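Local atomic coordinates of polyketide biosynthesis 3-hydroxy-3-methylglutaryl-ACP synthase PksG (Bacillus subtilis, PDB entry 4YXT), a protein that catalyses the aldol condensation of acetyl-ACP with a beta-ketothioester polyketide intermediate during biosynthesis of the antibiotic bacillaene. Residues N10-E22 with K40-F54. The protein carries 1 engineered substitution. Residues are numbered along the deposited sequence; the frame is centred on the assembly and turned at random.
Sequences NVFGGTAYLDVME and KEKAVALPYEDPVTF
Strands 16-19 and 41-43 form an antiparallel pair in a small three-stranded sheet: Leu18 and Lys42 are the hydrogen-bonded pair, while Tyr17–Ala43 and Asp19–Glu41 are non-hydrogen-bonded. Strand 360-361 completes the sheet on the other side of 16-19. Leu18 N donates to Lys42 O (2.8 Å) and Lys42 N returns a bond to Leu18 O (3.2 Å); Val44 N to Ala16 O and Val20 N to Lys40 O extend the ladder beyond both ends.

On the face of Leu18 and Lys42, Val20 CG2 packs against Lys42 CG (3.6 Å), the two side chains crossing at about a right angle. The extended lysine carries NZ to Glu165 O and Tyr367 OH. On the opposite face Glu41 crosses the Tyr17 ring obliquely, its CB and CG each 3.8 Å from Tyr17 CD1, and its OE1 forms salt bridges with Arg293 and Arg359.

Beyond the sheet, Phe12 holds CG anti to the backbone N (chi1 -170°), setting CD2 over one face of the Phe54 ring, toward its rim: a T-shaped stack with centroids 5.2 Å apart and planes at 85°. Glu49 OE2 meets the Phe12 edge and accepts a weak bond from Thr15 OG1 (3.2 Å), whereas OE1 uses its anti lone pair to take Leu46 N (2.8 Å; N-H...OE1 174°, nearly straight). The Leu46 bond probably limits the buried carboxylate's rotation, while its link to the 13-15 loop is weak.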
loop_
_atom_site.group_PDB
_atom_site.type_symbol
_atom_site.label_atom_id
_atom_site.label_comp_id
_atom_site.label_asym_id
_atom_site.label_seq_id
_atom_site.Cartn_x
_atom_site.Cartn_y
_atom_site.Cartn_z
ATOM N N ASN A 10 -13.087 -6.776 -14.400
ATOM C CA ASN A 10 -12.820 -6.459 -15.779
ATOM C C ASN A 10 -11.355 -6.220 -16.061
ATOM O O ASN A 10 -10.636 -5.694 -15.247
ATOM C CB ASN A 10 -13.604 -5.240 -16.242
ATOM C CG ASN A 10 -13.473 -5.029 -17.749
ATOM O OD1 ASN A 10 -13.513 -5.985 -18.500
ATOM N ND2 ASN A 10 -13.228 -3.849 -18.168
ATOM N N VAL A 11 -10.937 -6.570 -17.262
ATOM C CA VAL A 11 -9.536 -6.607 -17.624
ATOM C C VAL A 11 -9.398 -5.560 -18.660
ATOM O O VAL A 11 -10.283 -5.489 -19.465
ATOM C CB VAL A 11 -9.173 -7.974 -18.295
ATOM C CG1 VAL A 11 -7.774 -7.983 -18.904
ATOM C CG2 VAL A 11 -9.298 -9.091 -17.293
ATOM N N PHE A 12 -8.332 -4.751 -18.577
ATOM C CA PHE A 12 -7.787 -3.955 -19.685
ATOM C C PHE A 12 -6.365 -4.420 -19.992
ATOM O O PHE A 12 -5.421 -4.169 -19.200
ATOM C CB PHE A 12 -7.684 -2.476 -19.356
ATOM C CG PHE A 12 -7.358 -1.620 -20.557
ATOM C CD1 PHE A 12 -8.323 -1.378 -21.521
ATOM C CD2 PHE A 12 -6.096 -1.071 -20.735
ATOM C CE1 PHE A 12 -8.055 -0.598 -22.647
ATOM C CE2 PHE A 12 -5.827 -0.284 -21.854
ATOM C CZ PHE A 12 -6.811 -0.056 -22.812
ATOM N N GLY A 13 -6.221 -5.093 -21.136
ATOM C CA GLY A 13 -4.928 -5.582 -21.628
ATOM C C GLY A 13 -4.353 -4.795 -22.785
ATOM O O GLY A 13 -3.784 -5.364 -23.699
ATOM N N GLY A 14 -4.484 -3.482 -22.724
ATOM C CA GLY A 14 -3.743 -2.590 -23.595
ATOM C C GLY A 14 -4.580 -2.219 -24.802
ATOM O O GLY A 14 -5.597 -2.845 -25.098
ATOM N N THR A 15 -4.124 -1.194 -25.495
ATOM C CA THR A 15 -4.729 -0.766 -26.733
ATOM C C THR A 15 -3.848 -1.278 -27.892
ATOM O O THR A 15 -4.220 -1.171 -29.054
ATOM C CB THR A 15 -4.800 0.764 -26.758
ATOM O OG1 THR A 15 -3.500 1.267 -26.552
ATOM C CG2 THR A 15 -5.594 1.302 -25.643
ATOM N N ALA A 16 -2.678 -1.834 -27.580
ATOM C CA ALA A 16 -1.742 -2.302 -28.600
ATOM C C ALA A 16 -1.085 -3.563 -28.118
ATOM O O ALA A 16 -0.832 -3.707 -26.917
ATOM C CB ALA A 16 -0.696 -1.246 -28.907
ATOM N N TYR A 17 -0.809 -4.488 -29.030
ATOM C CA TYR A 17 -0.065 -5.693 -28.656
ATOM C C TYR A 17 1.037 -5.986 -29.617
ATOM O O TYR A 17 1.165 -5.297 -30.641
ATOM C CB TYR A 17 -0.962 -6.896 -28.509
ATOM C CG TYR A 17 -1.489 -7.469 -29.788
ATOM C CD1 TYR A 17 -0.961 -8.650 -30.290
ATOM C CD2 TYR A 17 -2.524 -6.833 -30.498
ATOM C CE1 TYR A 17 -1.437 -9.206 -31.464
ATOM C CE2 TYR A 17 -3.009 -7.375 -31.686
ATOM C CZ TYR A 17 -2.445 -8.570 -32.161
ATOM O OH TYR A 17 -2.877 -9.141 -33.311
ATOM N N LEU A 18 1.881 -6.953 -29.235
ATOM C CA LEU A 18 2.928 -7.486 -30.111
ATOM C C LEU A 18 2.761 -8.973 -30.263
ATOM O O LEU A 18 2.429 -9.682 -29.311
ATOM C CB LEU A 18 4.322 -7.173 -29.579
ATOM C CG LEU A 18 5.451 -7.466 -30.570
ATOM C CD1 LEU A 18 5.570 -6.339 -31.598
ATOM C CD2 LEU A 18 6.753 -7.704 -29.827
ATOM N N ASP A 19 2.959 -9.476 -31.470
ATOM C CA ASP A 19 2.999 -10.917 -31.632
ATOM C C ASP A 19 4.375 -11.402 -31.191
ATOM O O ASP A 19 5.394 -11.040 -31.740
ATOM C CB ASP A 19 2.686 -11.352 -33.054
ATOM C CG ASP A 19 2.619 -12.866 -33.189
ATOM O OD1 ASP A 19 2.081 -13.561 -32.292
ATOM O OD2 ASP A 19 3.086 -13.362 -34.213
ATOM N N VAL A 20 4.382 -12.219 -30.164
ATOM C CA VAL A 20 5.606 -12.591 -29.489
ATOM C C VAL A 20 6.330 -13.764 -30.176
ATOM O O VAL A 20 7.512 -13.979 -29.927
ATOM C CB VAL A 20 5.284 -12.790 -27.982
ATOM C CG1 VAL A 20 6.070 -13.877 -27.332
ATOM C CG2 VAL A 20 5.514 -11.467 -27.276
ATOM N N MET A 21 5.638 -14.488 -31.054
ATOM C CA MET A 21 6.302 -15.472 -31.930
ATOM C C MET A 21 7.120 -14.762 -33.013
ATOM O O MET A 21 8.282 -15.098 -33.219
ATOM C CB MET A 21 5.308 -16.452 -32.541
ATOM C CG MET A 21 4.576 -17.321 -31.512
ATOM S SD MET A 21 2.844 -16.871 -31.183
ATOM C CE MET A 21 2.319 -18.304 -30.250
ATOM N N GLU A 22 6.548 -13.748 -33.657
ATOM C CA GLU A 22 7.334 -12.881 -34.546
ATOM C C GLU A 22 8.536 -12.309 -33.814
ATOM O O GLU A 22 9.635 -12.194 -34.381
ATOM C CB GLU A 22 6.504 -11.716 -35.103
ATOM C CG GLU A 22 5.391 -12.102 -36.079
ATOM C CD GLU A 22 4.446 -10.930 -36.457
ATOM O OE1 GLU A 22 4.449 -9.851 -35.794
ATOM O OE2 GLU A 22 3.670 -11.085 -37.438
ATOM N N LYS A 40 1.949 -15.915 -26.409
ATOM C CA LYS A 40 1.621 -15.595 -27.817
ATOM C C LYS A 40 1.581 -14.131 -28.074
ATOM O O LYS A 40 2.005 -13.702 -29.113
ATOM C CB LYS A 40 0.276 -16.202 -28.261
ATOM C CG LYS A 40 0.038 -17.641 -27.821
ATOM C CD LYS A 40 -1.437 -17.978 -27.802
ATOM C CE LYS A 40 -1.959 -18.325 -29.195
ATOM N NZ LYS A 40 -3.375 -18.844 -29.120
ATOM N N GLU A 41 1.039 -13.351 -27.153
ATOM C CA GLU A 41 1.000 -11.941 -27.349
ATOM C C GLU A 41 1.365 -11.282 -26.047
ATOM O O GLU A 41 1.205 -11.843 -24.997
ATOM C CB GLU A 41 -0.406 -11.494 -27.788
ATOM C CG GLU A 41 -0.956 -12.224 -29.014
ATOM C CD GLU A 41 -2.470 -12.121 -29.143
ATOM O OE1 GLU A 41 -3.183 -12.171 -28.116
ATOM O OE2 GLU A 41 -2.970 -12.009 -30.279
ATOM N N LYS A 42 1.918 -10.094 -26.140
ATOM C CA LYS A 42 2.043 -9.234 -24.973
ATOM C C LYS A 42 1.417 -7.893 -25.322
ATOM O O LYS A 42 1.625 -7.395 -26.440
ATOM C CB LYS A 42 3.497 -9.086 -24.557
ATOM C CG LYS A 42 4.439 -8.448 -25.588
ATOM C CD LYS A 42 5.821 -8.365 -24.954
ATOM C CE LYS A 42 6.711 -7.345 -25.646
ATOM N NZ LYS A 42 7.865 -7.020 -24.755
ATOM N N ALA A 43 0.630 -7.338 -24.400
ATOM C CA ALA A 43 0.238 -5.945 -24.476
ATOM C C ALA A 43 1.453 -5.054 -24.374
ATOM O O ALA A 43 2.400 -5.379 -23.672
ATOM C CB ALA A 43 -0.714 -5.624 -23.341
ATOM N N VAL A 44 1.439 -3.912 -25.061
ATOM C CA VAL A 44 2.532 -2.927 -24.976
ATOM C C VAL A 44 1.929 -1.531 -24.683
ATOM O O VAL A 44 1.162 -0.971 -25.491
ATOM C CB VAL A 44 3.403 -2.909 -26.250
ATOM C CG1 VAL A 44 4.621 -1.985 -26.085
ATOM C CG2 VAL A 44 3.852 -4.316 -26.639
ATOM N N ALA A 45 2.214 -1.005 -23.487
ATOM C CA ALA A 45 1.781 0.333 -23.117
ATOM C C ALA A 45 2.442 1.385 -24.034
ATOM O O ALA A 45 3.657 1.365 -24.258
ATOM C CB ALA A 45 2.130 0.635 -21.663
ATOM N N LEU A 46 1.620 2.308 -24.527
ATOM C CA LEU A 46 2.076 3.421 -25.330
ATOM C C LEU A 46 2.390 4.644 -24.458
ATOM O O LEU A 46 1.934 4.743 -23.300
ATOM C CB LEU A 46 0.995 3.773 -26.338
ATOM C CG LEU A 46 0.551 2.577 -27.183
ATOM C CD1 LEU A 46 -0.948 2.557 -27.490
ATOM C CD2 LEU A 46 1.368 2.596 -28.447
ATOM N N PRO A 47 3.166 5.590 -25.014
ATOM C CA PRO A 47 3.579 6.797 -24.311
ATOM C C PRO A 47 2.442 7.582 -23.663
ATOM O O PRO A 47 2.665 8.273 -22.665
ATOM C CB PRO A 47 4.218 7.623 -25.437
ATOM C CG PRO A 47 4.854 6.586 -26.284
ATOM C CD PRO A 47 3.852 5.476 -26.315
ATOM N N TYR A 48 1.237 7.494 -24.215
ATOM C CA TYR A 48 0.116 8.225 -23.655
ATOM C C TYR A 48 -0.792 7.304 -22.820
ATOM O O TYR A 48 -1.967 7.560 -22.637
ATOM C CB TYR A 48 -0.661 8.963 -24.752
ATOM C CG TYR A 48 -0.854 8.187 -26.006
ATOM C CD1 TYR A 48 -0.051 8.405 -27.135
ATOM C CD2 TYR A 48 -1.826 7.200 -26.072
ATOM C CE1 TYR A 48 -0.255 7.664 -28.299
ATOM C CE2 TYR A 48 -2.030 6.467 -27.212
ATOM C CZ TYR A 48 -1.255 6.698 -28.319
ATOM O OH TYR A 48 -1.519 5.932 -29.428
ATOM N N GLU A 49 -0.241 6.196 -22.357
ATOM C CA GLU A 49 -0.931 5.387 -21.379
ATOM C C GLU A 49 -0.021 5.389 -20.182
ATOM O O GLU A 49 1.182 5.636 -20.302
ATOM C CB GLU A 49 -1.153 4.010 -21.889
ATOM C CG GLU A 49 -2.049 3.965 -23.102
ATOM C CD GLU A 49 -2.126 2.573 -23.639
ATOM O OE1 GLU A 49 -1.100 2.067 -24.160
ATOM O OE2 GLU A 49 -3.198 1.975 -23.467
ATOM N N ASP A 50 -0.636 5.186 -19.032
ATOM C CA ASP A 50 0.073 5.036 -17.795
ATOM C C ASP A 50 -0.769 4.129 -16.898
ATOM O O ASP A 50 -1.774 3.604 -17.333
ATOM C CB ASP A 50 0.389 6.402 -17.201
ATOM C CG ASP A 50 -0.793 7.069 -16.574
ATOM O OD1 ASP A 50 -1.902 6.495 -16.541
ATOM O OD2 ASP A 50 -0.553 8.162 -16.037
ATOM N N PRO A 51 -0.320 3.873 -15.669
ATOM C CA PRO A 51 -1.214 3.032 -14.821
ATOM C C PRO A 51 -2.581 3.578 -14.460
ATOM O O PRO A 51 -3.468 2.797 -14.069
ATOM C CB PRO A 51 -0.389 2.841 -13.559
ATOM C CG PRO A 51 1.022 2.968 -14.052
ATOM C CD PRO A 51 1.026 4.010 -15.106
ATOM N N VAL A 52 -2.740 4.886 -14.450
ATOM C CA VAL A 52 -4.075 5.494 -14.283
ATOM C C VAL A 52 -4.983 5.166 -15.485
ATOM O O VAL A 52 -6.091 4.650 -15.337
ATOM C CB VAL A 52 -3.972 7.022 -14.145
ATOM C CG1 VAL A 52 -5.366 7.608 -13.996
ATOM C CG2 VAL A 52 -3.055 7.365 -12.950
ATOM N N THR A 53 -4.469 5.394 -16.681
ATOM C CA THR A 53 -5.249 5.117 -17.864
ATOM C C THR A 53 -5.612 3.661 -17.878
ATOM O O THR A 53 -6.765 3.323 -18.155
ATOM C CB THR A 53 -4.530 5.515 -19.176
ATOM O OG1 THR A 53 -3.394 4.672 -19.403
ATOM C CG2 THR A 53 -4.078 6.994 -19.116
ATOM N N PHE A 54 -4.630 2.810 -17.550
ATOM C CA PHE A 54 -4.831 1.362 -17.615
ATOM C C PHE A 54 -5.866 0.975 -16.590
ATOM O O PHE A 54 -6.730 0.193 -16.931
ATOM C CB PHE A 54 -3.546 0.552 -17.374
ATOM C CG PHE A 54 -2.861 0.104 -18.620
ATOM C CD1 PHE A 54 -2.239 1.004 -19.434
ATOM C CD2 PHE A 54 -2.838 -1.246 -18.970
ATOM C CE1 PHE A 54 -1.600 0.587 -20.610
ATOM C CE2 PHE A 54 -2.210 -1.686 -20.129
ATOM C CZ PHE A 54 -1.592 -0.765 -20.957
#